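Side-chain contacts in cellulose hydrolase (Bacillus licheniformis, PDB 4YZT), which hydrolyses internal beta-1,4-glucosidic bonds of cellulose, as a three-module family 5 endoglucanase captured here with cellotetraose: residues A[44-49]-A[91-96]; A[272-277]-A[281-286]; A[337-342]-A[414-419]; A[439-444]-A[453-458]; A[518-521]-A[526-529]. All coordinates share one frame; numbering follows the deposited sequence. Where two conformers were deposited one is given.

Contact 1. Residues A[44-49]-A[91-96]; sequences VPTEGS and TDWMNR. With EDO (1,2-ethanediol), chain D.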
# COMPACT_ATOMS: atom_id res chain seq x y z
N VAL A 44 5.61 0.38 -17.95
CA VAL A 44 6.27 1.18 -18.99
C VAL A 44 7.47 0.45 -19.55
O VAL A 44 8.38 0.10 -18.79
CB VAL A 44 6.72 2.56 -18.42
CG1 VAL A 44 7.57 3.33 -19.43
CG2 VAL A 44 5.53 3.39 -17.99
N PRO A 45 7.52 0.23 -20.88
CA PRO A 45 6.60 0.77 -21.90
C PRO A 45 5.28 0.01 -22.08
O PRO A 45 4.36 0.54 -22.71
CB PRO A 45 7.43 0.69 -23.19
CG PRO A 45 8.35 -0.50 -22.95
CD PRO A 45 8.69 -0.43 -21.48
N THR A 46 5.17 -1.21 -21.57
CA THR A 46 3.96 -1.97 -21.81
C THR A 46 3.65 -2.95 -20.67
O THR A 46 4.41 -3.08 -19.71
CB THR A 46 4.05 -2.73 -23.16
OG1 THR A 46 2.76 -3.25 -23.51
CG2 THR A 46 5.07 -3.88 -23.09
N GLU A 47 2.49 -3.60 -20.78
CA GLU A 47 2.08 -4.58 -19.80
C GLU A 47 3.11 -5.69 -19.73
O GLU A 47 3.46 -6.29 -20.75
CB GLU A 47 0.71 -5.15 -20.14
CG GLU A 47 0.12 -6.06 -19.05
CD GLU A 47 -1.16 -6.78 -19.49
OE1 GLU A 47 -1.51 -6.75 -20.69
OE2 GLU A 47 -1.82 -7.40 -18.63
N GLY A 48 3.61 -5.95 -18.53
CA GLY A 48 4.60 -6.99 -18.30
C GLY A 48 6.02 -6.44 -18.25
O GLY A 48 6.97 -7.20 -18.03
N SER A 49 6.17 -5.14 -18.46
CA SER A 49 7.51 -4.54 -18.49
C SER A 49 8.13 -4.44 -17.09
O SER A 49 9.36 -4.39 -16.94
CB SER A 49 7.48 -3.14 -19.12
OG SER A 49 7.33 -3.21 -20.53
N THR A 91 -4.43 -0.80 -32.07
CA THR A 91 -5.62 -1.64 -32.02
C THR A 91 -5.45 -2.83 -31.08
O THR A 91 -6.38 -3.18 -30.33
CB THR A 91 -5.99 -2.16 -33.42
OG1 THR A 91 -6.24 -1.05 -34.29
CG2 THR A 91 -7.24 -3.02 -33.36
N ASP A 92 -4.28 -3.46 -31.11
CA ASP A 92 -4.06 -4.61 -30.24
C ASP A 92 -4.05 -4.20 -28.77
O ASP A 92 -4.51 -4.96 -27.92
CB ASP A 92 -2.74 -5.31 -30.59
CG ASP A 92 -2.81 -6.04 -31.92
OD1 ASP A 92 -3.87 -6.63 -32.24
OD2 ASP A 92 -1.79 -6.02 -32.65
N TRP A 93 -3.55 -3.00 -28.48
CA TRP A 93 -3.54 -2.52 -27.10
C TRP A 93 -4.97 -2.23 -26.65
O TRP A 93 -5.36 -2.64 -25.56
CB TRP A 93 -2.68 -1.26 -26.95
CG TRP A 93 -2.65 -0.73 -25.54
CD1 TRP A 93 -3.22 0.42 -25.07
CD2 TRP A 93 -2.01 -1.35 -24.42
NE1 TRP A 93 -2.97 0.56 -23.73
CE2 TRP A 93 -2.23 -0.52 -23.30
CE3 TRP A 93 -1.28 -2.53 -24.25
CZ2 TRP A 93 -1.74 -0.83 -22.02
CZ3 TRP A 93 -0.78 -2.84 -22.98
CH2 TRP A 93 -1.02 -1.99 -21.88
N MET A 94 -5.74 -1.53 -27.47
CA MET A 94 -7.12 -1.25 -27.10
C MET A 94 -7.89 -2.55 -26.91
O MET A 94 -8.69 -2.68 -25.99
CB MET A 94 -7.81 -0.37 -28.13
CG MET A 94 -9.19 0.09 -27.67
SD MET A 94 -9.16 1.30 -26.33
CE MET A 94 -8.99 2.80 -27.29
N ASN A 95 -7.64 -3.53 -27.78
CA ASN A 95 -8.29 -4.83 -27.61
C ASN A 95 -7.92 -5.48 -26.29
O ASN A 95 -8.77 -6.10 -25.64
CB ASN A 95 -7.94 -5.79 -28.75
CG ASN A 95 -8.60 -5.41 -30.06
OD1 ASN A 95 -9.52 -4.58 -30.10
ND2 ASN A 95 -8.14 -6.02 -31.15
N ARG A 96 -6.65 -5.34 -25.89
CA ARG A 96 -6.19 -5.96 -24.66
C ARG A 96 -6.80 -5.26 -23.45
O ARG A 96 -7.23 -5.92 -22.50
CB ARG A 96 -4.65 -5.95 -24.59
CG ARG A 96 -4.07 -6.35 -23.24
CD ARG A 96 -4.37 -7.82 -22.86
NE ARG A 96 -3.75 -8.19 -21.57
CZ ARG A 96 -3.97 -9.33 -20.93
NH1 ARG A 96 -4.80 -10.24 -21.42
NH2 ARG A 96 -3.37 -9.57 -19.76
C1 EDO D . 11.74 -0.57 -19.44
O1 EDO D . 10.83 -0.92 -18.39
C2 EDO D . 13.12 -1.13 -19.12
O2 EDO D . 13.04 -2.55 -18.91
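E47 and R96 form a side-on salt bridge, NE and NH2 of the guanidinium each taking one carboxylate oxygen. R96 CG is anti to the backbone N (chi1 170°) and the chain bends at chi2, which brings this edge to the glutamate. R96 NE meets the syn lone pair of E47 OE1 at 2.8 Å. The R96 NH2 to E47 OE2 bond, 2.9 Å, is the straighter at 171°, although NH2 reaches OE2 from 23° out of the carboxylate plane. Each group has further partners: E47 OE2 accepts from V55 N, R96 NH2 donates to V55 O, and R96 NH1 pairs with E99. With a leucine in place of R96, the E47 carboxylate would probably be left without its charged mate.

All this ties the loop after the first strand of the (beta/alpha)8 barrel to outer helix 91-105.

The packing contact belongs to W93. Its six-membered ring offers CZ3 to T46 OG1 at 3.6 Å, while E47 CB sits at the ring edge, 4.0 Å from W93 CZ3. T46 OG1 is hydrogen-bonded to H80, which also stacks on W93.

Within the loop, T46 to S49 make a type II turn. S49 OG accepts from T46 N at 3.1 Å, and S49 touches the bound glucan.

Contact 2. Residues A[272-277]-A[281-286]; sequences YGTLGA and HSKWLY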
# COMPACT_ATOMS: atom_id res chain seq x y z
N TYR A 272 -4.53 3.83 -1.38
CA TYR A 272 -4.02 3.91 -0.01
C TYR A 272 -3.29 2.60 0.28
O TYR A 272 -3.48 1.60 -0.44
CB TYR A 272 -5.14 4.13 1.02
CG TYR A 272 -5.89 2.86 1.30
CD1 TYR A 272 -5.54 2.02 2.37
CD2 TYR A 272 -6.92 2.45 0.46
CE1 TYR A 272 -6.20 0.82 2.59
CE2 TYR A 272 -7.61 1.26 0.69
CZ TYR A 272 -7.23 0.44 1.75
OH TYR A 272 -7.90 -0.74 1.95
N GLY A 273 -2.50 2.59 1.34
CA GLY A 273 -1.91 1.36 1.81
C GLY A 273 -0.45 1.52 2.18
O GLY A 273 0.16 2.55 1.92
N THR A 274 0.13 0.48 2.78
CA THR A 274 1.54 0.56 3.12
C THR A 274 2.36 0.18 1.89
O THR A 274 1.86 -0.48 0.97
CB THR A 274 1.92 -0.33 4.34
OG1 THR A 274 1.41 -1.66 4.16
CG2 THR A 274 1.32 0.26 5.60
N LEU A 275 3.61 0.62 1.90
CA LEU A 275 4.50 0.52 0.75
C LEU A 275 5.84 -0.02 1.23
O LEU A 275 6.90 0.54 0.91
CB LEU A 275 4.69 1.88 0.07
CG LEU A 275 3.44 2.62 -0.43
CD1 LEU A 275 3.83 3.99 -1.02
CD2 LEU A 275 2.67 1.79 -1.46
N GLY A 276 5.81 -1.09 2.01
CA GLY A 276 7.04 -1.69 2.50
C GLY A 276 7.14 -1.81 4.01
O GLY A 276 7.92 -2.63 4.50
N ALA A 277 6.37 -1.00 4.74
CA ALA A 277 6.29 -1.14 6.20
C ALA A 277 6.02 -2.60 6.54
O ALA A 277 5.11 -3.20 5.96
CB ALA A 277 5.18 -0.24 6.76
N HIS A 281 1.81 -5.42 13.79
CA HIS A 281 0.83 -4.73 14.61
C HIS A 281 0.51 -3.36 14.03
O HIS A 281 -0.65 -2.99 13.88
CB HIS A 281 1.31 -4.58 16.05
CG HIS A 281 0.42 -3.72 16.88
ND1 HIS A 281 -0.70 -4.22 17.51
CD2 HIS A 281 0.44 -2.39 17.12
CE1 HIS A 281 -1.32 -3.23 18.14
NE2 HIS A 281 -0.65 -2.11 17.92
N SER A 282 1.54 -2.59 13.71
CA SER A 282 1.32 -1.27 13.14
C SER A 282 0.57 -1.37 11.83
O SER A 282 -0.37 -0.62 11.59
CB SER A 282 2.64 -0.54 12.94
OG SER A 282 3.26 -0.26 14.19
N LYS A 283 0.99 -2.29 10.98
CA LYS A 283 0.35 -2.43 9.67
C LYS A 283 -1.14 -2.76 9.79
O LYS A 283 -1.97 -2.19 9.08
CB LYS A 283 1.06 -3.51 8.85
CG LYS A 283 0.59 -3.57 7.40
CD LYS A 283 0.80 -4.98 6.82
CE LYS A 283 2.26 -5.33 6.66
NZ LYS A 283 2.40 -6.79 6.29
N TRP A 284 -1.47 -3.68 10.70
CA TRP A 284 -2.86 -4.08 10.89
C TRP A 284 -3.68 -2.91 11.44
O TRP A 284 -4.76 -2.59 10.93
CB TRP A 284 -2.96 -5.29 11.82
CG TRP A 284 -2.33 -6.54 11.24
CD1 TRP A 284 -1.82 -6.69 9.98
CD2 TRP A 284 -2.14 -7.80 11.90
NE1 TRP A 284 -1.33 -7.97 9.82
CE2 TRP A 284 -1.50 -8.67 10.98
CE3 TRP A 284 -2.44 -8.28 13.18
CZ2 TRP A 284 -1.17 -9.99 11.30
CZ3 TRP A 284 -2.10 -9.61 13.50
CH2 TRP A 284 -1.47 -10.44 12.57
N LEU A 285 -3.14 -2.26 12.48
CA LEU A 285 -3.78 -1.08 13.07
C LEU A 285 -3.98 0.07 12.05
O LEU A 285 -5.01 0.73 12.05
CB LEU A 285 -2.96 -0.58 14.26
CG LEU A 285 -3.55 0.58 15.06
CD1 LEU A 285 -4.90 0.16 15.68
CD2 LEU A 285 -2.59 1.03 16.14
N TYR A 286 -2.98 0.31 11.23
CA TYR A 286 -3.06 1.35 10.21
C TYR A 286 -4.20 1.07 9.22
O TYR A 286 -5.04 1.93 8.94
CB TYR A 286 -1.72 1.48 9.47
CG TYR A 286 -1.70 2.61 8.45
CD1 TYR A 286 -2.10 2.39 7.14
CD2 TYR A 286 -1.29 3.89 8.81
CE1 TYR A 286 -2.09 3.42 6.21
CE2 TYR A 286 -1.27 4.91 7.88
CZ TYR A 286 -1.68 4.67 6.60
OH TYR A 286 -1.67 5.70 5.67
O HOH W 1 -2.31 4.83 3.11
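K283 and T274 meet at about a right angle, the hydroxyl of T274 against the aliphatic part of the lysine: T274 OG1 lies 3.8 Å from K283 CG. The lysine chain leaves the helix with CG anti to the backbone N (chi1 -172°), then bends at chi3, and this kink carries K283 CE to within 3.6 Å of A277 O. A277 presents its carbonyl here, and its methyl stays farther off. The charged end goes on past the loop to D320, with which NZ forms a salt bridge; D320 also accepts from W284 NE1, so one carboxylate holds two residues of the helix.

T274 turns its other branch, CG2, to Y286, where the nearest ring atom is CD1 at 4.3 Å. Y230 and H287 also pack on the threonine.

Y286 is buried, and its phenol reaches the loop through a water. The water donates a hydrogen bond to Y286 OH at 2.8 Å and accepts one from G273 N at 2.9 Å, lying at the ring edge and in its plane. OH is also hydrogen-bonded to S226 O, while W240 meets the ring edge-to-face, so the ring is held by packing and its hydroxyl by hydrogen bonds.

At G273 phi is 136°, a conformation in which a side chain would run into the preceding carbonyl.

The segments are the loop leaving strand 267-272 and the start of helix 280-296, the seventh beta-alpha unit of the (beta/alpha)8 barrel, and the same loop carries L275 against the bound glucan.

Contact 3. Residues A[337-342]-A[414-419]; sequences AIIKPA and LTFTFH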
# COMPACT_ATOMS: atom_id res chain seq x y z
N ALA A 337 -10.96 -6.43 15.84
CA ALA A 337 -10.14 -6.42 17.04
C ALA A 337 -8.66 -6.48 16.65
O ALA A 337 -8.29 -7.13 15.66
CB ALA A 337 -10.53 -7.58 17.96
N ILE A 338 -7.81 -5.79 17.41
CA ILE A 338 -6.38 -5.77 17.14
C ILE A 338 -5.62 -6.21 18.40
O ILE A 338 -5.80 -5.63 19.48
CB ILE A 338 -5.91 -4.36 16.70
CG1 ILE A 338 -6.74 -3.83 15.53
CG2 ILE A 338 -4.43 -4.39 16.34
CD1 ILE A 338 -6.53 -4.59 14.21
N ILE A 339 -4.79 -7.26 18.27
CA ILE A 339 -3.97 -7.73 19.38
C ILE A 339 -2.57 -7.10 19.40
O ILE A 339 -2.03 -6.72 18.35
CB ILE A 339 -3.80 -9.27 19.36
CG1 ILE A 339 -2.97 -9.72 18.16
CG2 ILE A 339 -5.16 -9.97 19.40
CD1 ILE A 339 -2.61 -11.21 18.18
N LYS A 340 -1.99 -7.00 20.60
CA LYS A 340 -0.61 -6.53 20.79
C LYS A 340 0.03 -7.34 21.91
O LYS A 340 -0.44 -7.30 23.05
CB LYS A 340 -0.58 -5.04 21.12
CG LYS A 340 0.77 -4.37 20.89
CD LYS A 340 0.69 -2.86 21.08
CE LYS A 340 2.02 -2.19 20.76
NZ LYS A 340 2.02 -0.74 21.12
N PRO A 341 1.12 -8.07 21.61
CA PRO A 341 1.84 -8.07 20.34
C PRO A 341 1.24 -9.03 19.32
O PRO A 341 0.54 -9.97 19.70
CB PRO A 341 3.25 -8.54 20.75
CG PRO A 341 2.99 -9.48 21.88
CD PRO A 341 1.76 -8.94 22.61
N ALA A 342 1.54 -8.80 18.05
CA ALA A 342 1.16 -9.73 16.99
C ALA A 342 2.27 -10.74 16.74
O ALA A 342 2.03 -11.84 16.26
CB ALA A 342 0.83 -8.97 15.72
N LEU A 414 -1.01 -18.61 17.25
CA LEU A 414 -2.28 -18.62 17.95
C LEU A 414 -3.29 -17.75 17.19
O LEU A 414 -3.03 -16.58 16.91
CB LEU A 414 -2.12 -18.14 19.39
CG LEU A 414 -1.14 -18.96 20.24
CD1 LEU A 414 -1.08 -18.41 21.65
CD2 LEU A 414 -1.50 -20.44 20.23
N THR A 415 -4.42 -18.35 16.84
CA THR A 415 -5.49 -17.63 16.16
C THR A 415 -6.56 -17.19 17.16
O THR A 415 -7.25 -18.02 17.75
CB THR A 415 -6.13 -18.49 15.05
OG1 THR A 415 -5.15 -18.81 14.06
CG2 THR A 415 -7.28 -17.75 14.38
N PHE A 416 -6.67 -15.88 17.37
CA PHE A 416 -7.72 -15.32 18.21
C PHE A 416 -8.94 -15.06 17.34
O PHE A 416 -8.87 -14.27 16.40
CB PHE A 416 -7.27 -14.00 18.87
CG PHE A 416 -6.09 -14.14 19.82
CD1 PHE A 416 -4.82 -14.45 19.34
CD2 PHE A 416 -6.24 -13.92 21.18
CE1 PHE A 416 -3.74 -14.58 20.21
CE2 PHE A 416 -5.16 -14.03 22.05
CZ PHE A 416 -3.91 -14.36 21.56
N THR A 417 -10.05 -15.73 17.64
CA THR A 417 -11.27 -15.54 16.86
C THR A 417 -12.21 -14.61 17.60
O THR A 417 -12.21 -14.57 18.83
CB THR A 417 -11.99 -16.88 16.58
OG1 THR A 417 -12.42 -17.47 17.82
CG2 THR A 417 -11.07 -17.85 15.86
N PHE A 418 -13.01 -13.86 16.84
CA PHE A 418 -13.97 -12.94 17.43
C PHE A 418 -15.34 -13.19 16.81
O PHE A 418 -15.43 -13.75 15.72
CB PHE A 418 -13.51 -11.48 17.24
CG PHE A 418 -12.17 -11.21 17.87
CD1 PHE A 418 -12.08 -10.79 19.19
CD2 PHE A 418 -11.00 -11.42 17.15
CE1 PHE A 418 -10.84 -10.56 19.77
CE2 PHE A 418 -9.76 -11.20 17.74
CZ PHE A 418 -9.69 -10.77 19.05
N HIS A 419 -16.41 -12.84 17.53
CA HIS A 419 -17.76 -13.10 17.05
C HIS A 419 -17.97 -12.42 15.70
O HIS A 419 -18.61 -12.99 14.81
CB HIS A 419 -18.80 -12.62 18.06
CG HIS A 419 -20.21 -12.92 17.65
ND1 HIS A 419 -21.11 -11.94 17.29
CD2 HIS A 419 -20.88 -14.10 17.56
CE1 HIS A 419 -22.27 -12.50 16.99
NE2 HIS A 419 -22.15 -13.80 17.15
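F416 is the first residue of 414-419 to meet the other strand, with the ring held beside the backbone N (chi1 -63°). I339 lies over one face of it, displaced toward the rim: I339 CG2 stands 4.3 Å above the F416 plane, while I339 CD1 reaches across to F416 CE1 at 4.1 Å. The rest of the phenylalanine's surroundings include L366 and I369 of strand 366-371, and M426 packs on I339.

Strands 338-347 and 409-418 belong to the X2 carbohydrate-binding module, a beta sandwich of the E-set kind. In sheet order strand 424-431 runs between them, so the two segments have no backbone bonds to each other and touch through side chains that both point inward.

T417, next along, turns its hydroxyl to T367 of the neighbouring strand. F418 then points inward again and receives A337 as a CH-pi contact. The methyl carbon, A337 CB, sits almost squarely over the ring centre, 3.5 Å from the F418 centroid and 12° off the normal. All six F418 ring carbons face A337 CB, the nearest being F418 CE1 and CZ at 3.5 Å. L361 and L366 pack on F418 as well.

Contact 4. Residues A[439-444]-A[453-458]; sequences SEFTIS and KIPASL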
# COMPACT_ATOMS: atom_id res chain seq x y z
N SER A 439 31.75 -9.06 9.49
CA SER A 439 31.12 -7.83 9.96
C SER A 439 31.91 -6.59 9.56
O SER A 439 31.56 -5.47 9.94
CB SER A 439 30.94 -7.86 11.48
OG SER A 439 29.93 -8.77 11.85
N GLU A 440 32.98 -6.80 8.80
CA GLU A 440 33.77 -5.70 8.27
C GLU A 440 34.01 -5.90 6.78
O GLU A 440 34.48 -6.96 6.36
CB GLU A 440 35.10 -5.56 9.01
CG GLU A 440 36.03 -4.53 8.37
CD GLU A 440 37.37 -4.44 9.06
OE1 GLU A 440 37.39 -4.15 10.28
OE2 GLU A 440 38.40 -4.65 8.39
N PHE A 441 33.70 -4.88 5.98
CA PHE A 441 33.86 -4.96 4.54
C PHE A 441 34.68 -3.78 4.04
O PHE A 441 34.54 -2.67 4.54
CB PHE A 441 32.50 -4.99 3.84
CG PHE A 441 31.67 -6.20 4.18
CD1 PHE A 441 30.92 -6.23 5.36
CD2 PHE A 441 31.64 -7.29 3.33
CE1 PHE A 441 30.17 -7.34 5.68
CE2 PHE A 441 30.88 -8.41 3.65
CZ PHE A 441 30.14 -8.43 4.81
N THR A 442 35.53 -4.02 3.05
CA THR A 442 36.27 -2.93 2.44
C THR A 442 35.77 -2.77 1.02
O THR A 442 35.65 -3.74 0.28
CB THR A 442 37.78 -3.20 2.47
OG1 THR A 442 38.21 -3.29 3.83
CG2 THR A 442 38.57 -2.06 1.77
N ILE A 443 35.45 -1.53 0.66
CA ILE A 443 34.96 -1.21 -0.66
C ILE A 443 35.91 -0.24 -1.36
O ILE A 443 36.32 0.77 -0.78
CB ILE A 443 33.54 -0.62 -0.59
CG1 ILE A 443 32.56 -1.71 -0.13
CG2 ILE A 443 33.12 -0.04 -1.94
CD1 ILE A 443 31.14 -1.30 -0.18
N SER A 444 36.26 -0.55 -2.60
CA SER A 444 36.99 0.36 -3.45
C SER A 444 36.00 1.25 -4.21
O SER A 444 35.10 0.75 -4.90
CB SER A 444 37.88 -0.41 -4.42
OG SER A 444 38.42 0.45 -5.41
N LYS A 453 26.34 -7.43 -0.48
CA LYS A 453 25.74 -8.54 0.23
C LYS A 453 26.45 -8.75 1.56
O LYS A 453 27.68 -8.79 1.61
CB LYS A 453 25.80 -9.81 -0.61
CG LYS A 453 25.18 -11.04 0.05
CD LYS A 453 25.35 -12.27 -0.83
CE LYS A 453 24.56 -13.45 -0.26
NZ LYS A 453 24.75 -14.69 -1.06
N ILE A 454 25.66 -8.87 2.63
CA ILE A 454 26.16 -9.18 3.95
C ILE A 454 25.52 -10.50 4.42
O ILE A 454 24.42 -10.49 4.98
CB ILE A 454 25.85 -8.04 4.94
CG1 ILE A 454 26.48 -6.73 4.43
CG2 ILE A 454 26.34 -8.38 6.34
CD1 ILE A 454 25.73 -5.46 4.83
N PRO A 455 26.19 -11.63 4.17
CA PRO A 455 25.65 -12.93 4.58
C PRO A 455 25.38 -12.97 6.09
O PRO A 455 26.18 -12.47 6.88
CB PRO A 455 26.75 -13.93 4.20
CG PRO A 455 27.48 -13.24 3.08
CD PRO A 455 27.46 -11.78 3.45
N ALA A 456 24.25 -13.53 6.48
CA ALA A 456 23.86 -13.53 7.88
C ALA A 456 23.10 -14.80 8.26
O ALA A 456 22.47 -15.44 7.41
CB ALA A 456 23.02 -12.29 8.19
N SER A 457 23.19 -15.16 9.54
CA SER A 457 22.26 -16.10 10.16
C SER A 457 21.44 -15.29 11.14
O SER A 457 21.90 -15.03 12.26
CB SER A 457 22.98 -17.23 10.90
OG SER A 457 23.91 -17.90 10.06
N LEU A 458 20.25 -14.86 10.74
CA LEU A 458 19.47 -13.95 11.58
C LEU A 458 18.80 -14.66 12.77
O LEU A 458 18.34 -14.01 13.72
CB LEU A 458 18.43 -13.22 10.73
CG LEU A 458 19.05 -12.24 9.72
CD1 LEU A 458 17.99 -11.67 8.78
CD2 LEU A 458 19.80 -11.11 10.43
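F441 carries the contact from strand 440-444, its ring lying obliquely against the carbonyl of K453 and the side chains of I454 and P455. At F441 the chain is bonded to both K531 and K533, which fixes the strand, running alongside 527-535, and leaves the ring to reach across to the other sheet.

CG of F441 is anti to its own carbonyl carbon, beside the backbone N (chi1 -63°), and from there the far end of the ring meets three residues in turn. F441 CE1 takes the isoleucine: I454 CG1 is 3.9 Å away from it and I454 CG2 4.0 Å, so the two branches of one side chain meet the same ring corner. On the other flank F441 CE2 comes to 3.8 Å from the carbonyl oxygen, K453 O. At the tip, F441 CZ looks to the proline ring, with P455 CD at 4.5 Å, a looser touch. V530 of strand 527-535 also packs on F441, and L436 packs on I454.

The contact is nonpolar packing, apart from the K453 carbonyl near F441 CE2, and the two segments share no polar bond. Strand 440-444 is an outermost strand of one four-stranded sheet and 452-457 belongs to another, so F441 joins two sheets through its ring, which is consistent with a beta-sandwich arrangement in the C-terminal module.

Contact 5. Residues A[518-521]-A[526-529]; sequences TFEL and VEAV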
# COMPACT_ATOMS: atom_id res chain seq x y z
N THR A 518 24.32 0.27 11.25
CA THR A 518 23.64 -0.49 12.28
C THR A 518 22.34 -1.05 11.72
O THR A 518 21.40 -0.29 11.43
CB THR A 518 23.35 0.36 13.53
OG1 THR A 518 24.57 0.90 14.06
CG2 THR A 518 22.66 -0.48 14.61
N PHE A 519 22.29 -2.37 11.57
CA PHE A 519 21.09 -3.05 11.10
C PHE A 519 20.22 -3.37 12.31
O PHE A 519 20.49 -4.33 13.03
CB PHE A 519 21.45 -4.32 10.32
CG PHE A 519 22.09 -4.05 8.99
CD1 PHE A 519 23.45 -3.76 8.91
CD2 PHE A 519 21.34 -4.05 7.82
CE1 PHE A 519 24.05 -3.48 7.69
CE2 PHE A 519 21.92 -3.78 6.60
CZ PHE A 519 23.29 -3.49 6.54
N GLU A 520 19.18 -2.56 12.53
CA GLU A 520 18.31 -2.74 13.68
C GLU A 520 17.24 -3.77 13.34
O GLU A 520 16.61 -3.72 12.28
CB GLU A 520 17.68 -1.41 14.12
CG GLU A 520 18.68 -0.35 14.51
CD GLU A 520 18.05 0.96 14.97
OE1 GLU A 520 16.80 1.09 15.00
OE2 GLU A 520 18.82 1.89 15.31
N LEU A 521 17.07 -4.73 14.24
CA LEU A 521 16.22 -5.88 14.00
C LEU A 521 14.98 -5.90 14.89
O LEU A 521 14.87 -5.14 15.85
CB LEU A 521 17.02 -7.17 14.22
CG LEU A 521 18.31 -7.23 13.41
CD1 LEU A 521 19.27 -8.32 13.92
CD2 LEU A 521 17.97 -7.48 11.95
N VAL A 526 17.57 -5.65 19.41
CA VAL A 526 18.57 -6.53 18.80
C VAL A 526 19.05 -5.88 17.49
O VAL A 526 18.26 -5.33 16.72
CB VAL A 526 18.01 -7.94 18.52
CG1 VAL A 526 19.06 -8.82 17.83
CG2 VAL A 526 17.57 -8.61 19.81
N GLU A 527 20.35 -5.92 17.26
CA GLU A 527 20.90 -5.29 16.07
C GLU A 527 22.19 -5.96 15.64
O GLU A 527 22.77 -6.76 16.39
CB GLU A 527 21.14 -3.79 16.31
CG GLU A 527 22.02 -3.48 17.49
CD GLU A 527 22.11 -1.98 17.80
OE1 GLU A 527 23.23 -1.51 18.11
OE2 GLU A 527 21.07 -1.27 17.73
N ALA A 528 22.61 -5.65 14.42
CA ALA A 528 23.86 -6.16 13.86
C ALA A 528 24.66 -4.99 13.28
O ALA A 528 24.18 -4.29 12.39
CB ALA A 528 23.58 -7.20 12.79
N VAL A 529 25.87 -4.80 13.81
CA VAL A 529 26.71 -3.67 13.44
C VAL A 529 27.75 -4.06 12.39
O VAL A 529 28.53 -5.00 12.59
CB VAL A 529 27.44 -3.08 14.68
CG1 VAL A 529 28.37 -1.97 14.28
CG2 VAL A 529 26.44 -2.60 15.72
O HOH W 2 20.57 1.51 17.37
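L521 begins against V526: L521 CB lies 3.3 Å from V526 O. The same oxygen, V526 O, accepts the backbone bond from L521 N at 2.8 Å. CG is anti to the carbonyl carbon, beside the backbone N (chi1 -54°), which keeps the chain near V526 and E527. One step out, L521 CG is 3.8 Å from V526 O and comes close to E527 CA. The tip carries the apolar touch: L521 CD1 packs on V526 CG1 at 3.9 Å, with E527 CA also near it, 4.1 Å from L521 CD1. P434 packs against both L521 and V526. An alanine in this place would keep the backbone bond but is likely to open a gap beside V526 CG1.

The strands form an antiparallel hairpin, 515-522 with 527-535. F519 and A528 are a hydrogen-bonded pair, F519 N giving to A528 O and A528 N giving to F519 O, with their CB atoms on the buried face, where the F519 ring runs on to L463, V466, L501 and L503.

T518, E520, E527 and V529 point to the other face. There T518 CG2 lies against the carboxylate of E527, 3.6 Å from E527 CD. E520 and E527 run side by side, carboxylate planes 13° apart, with their OE2 atoms 4.6 Å from each other. One water donates to both, 2.7 Å to E520 OE2, and Y487 OH is hydrogen-bonded to the same oxygen.

Such a pair of like charges is likely to raise the proton affinity of at least one glutamate, and the shared water and Y487 probably offset part of the repulsion.

Overall arrangement
Contact 3 is the most buried, all hydrocarbon and aromatic; contacts 1, 2, 4 and 5 are only partly buried, and the hairpin of contact 5 turns charged residues to one face. Contacts 1 and 2 both attach a loop after a barrel strand to a helix, the first by a salt bridge, the second mainly by packing and a water, and each loop supplies a residue of the glucan pocket. Contact 2 also meets contact 3 at the module boundary, where H281 ND1 probably bonds I339 O. Contacts 4 and 5 share a sheet through strands 440-444 and 527-535, and I454 CD1 packs on F519 CZ at 3.6 Å; only contact 5 has backbone bonds between its segments.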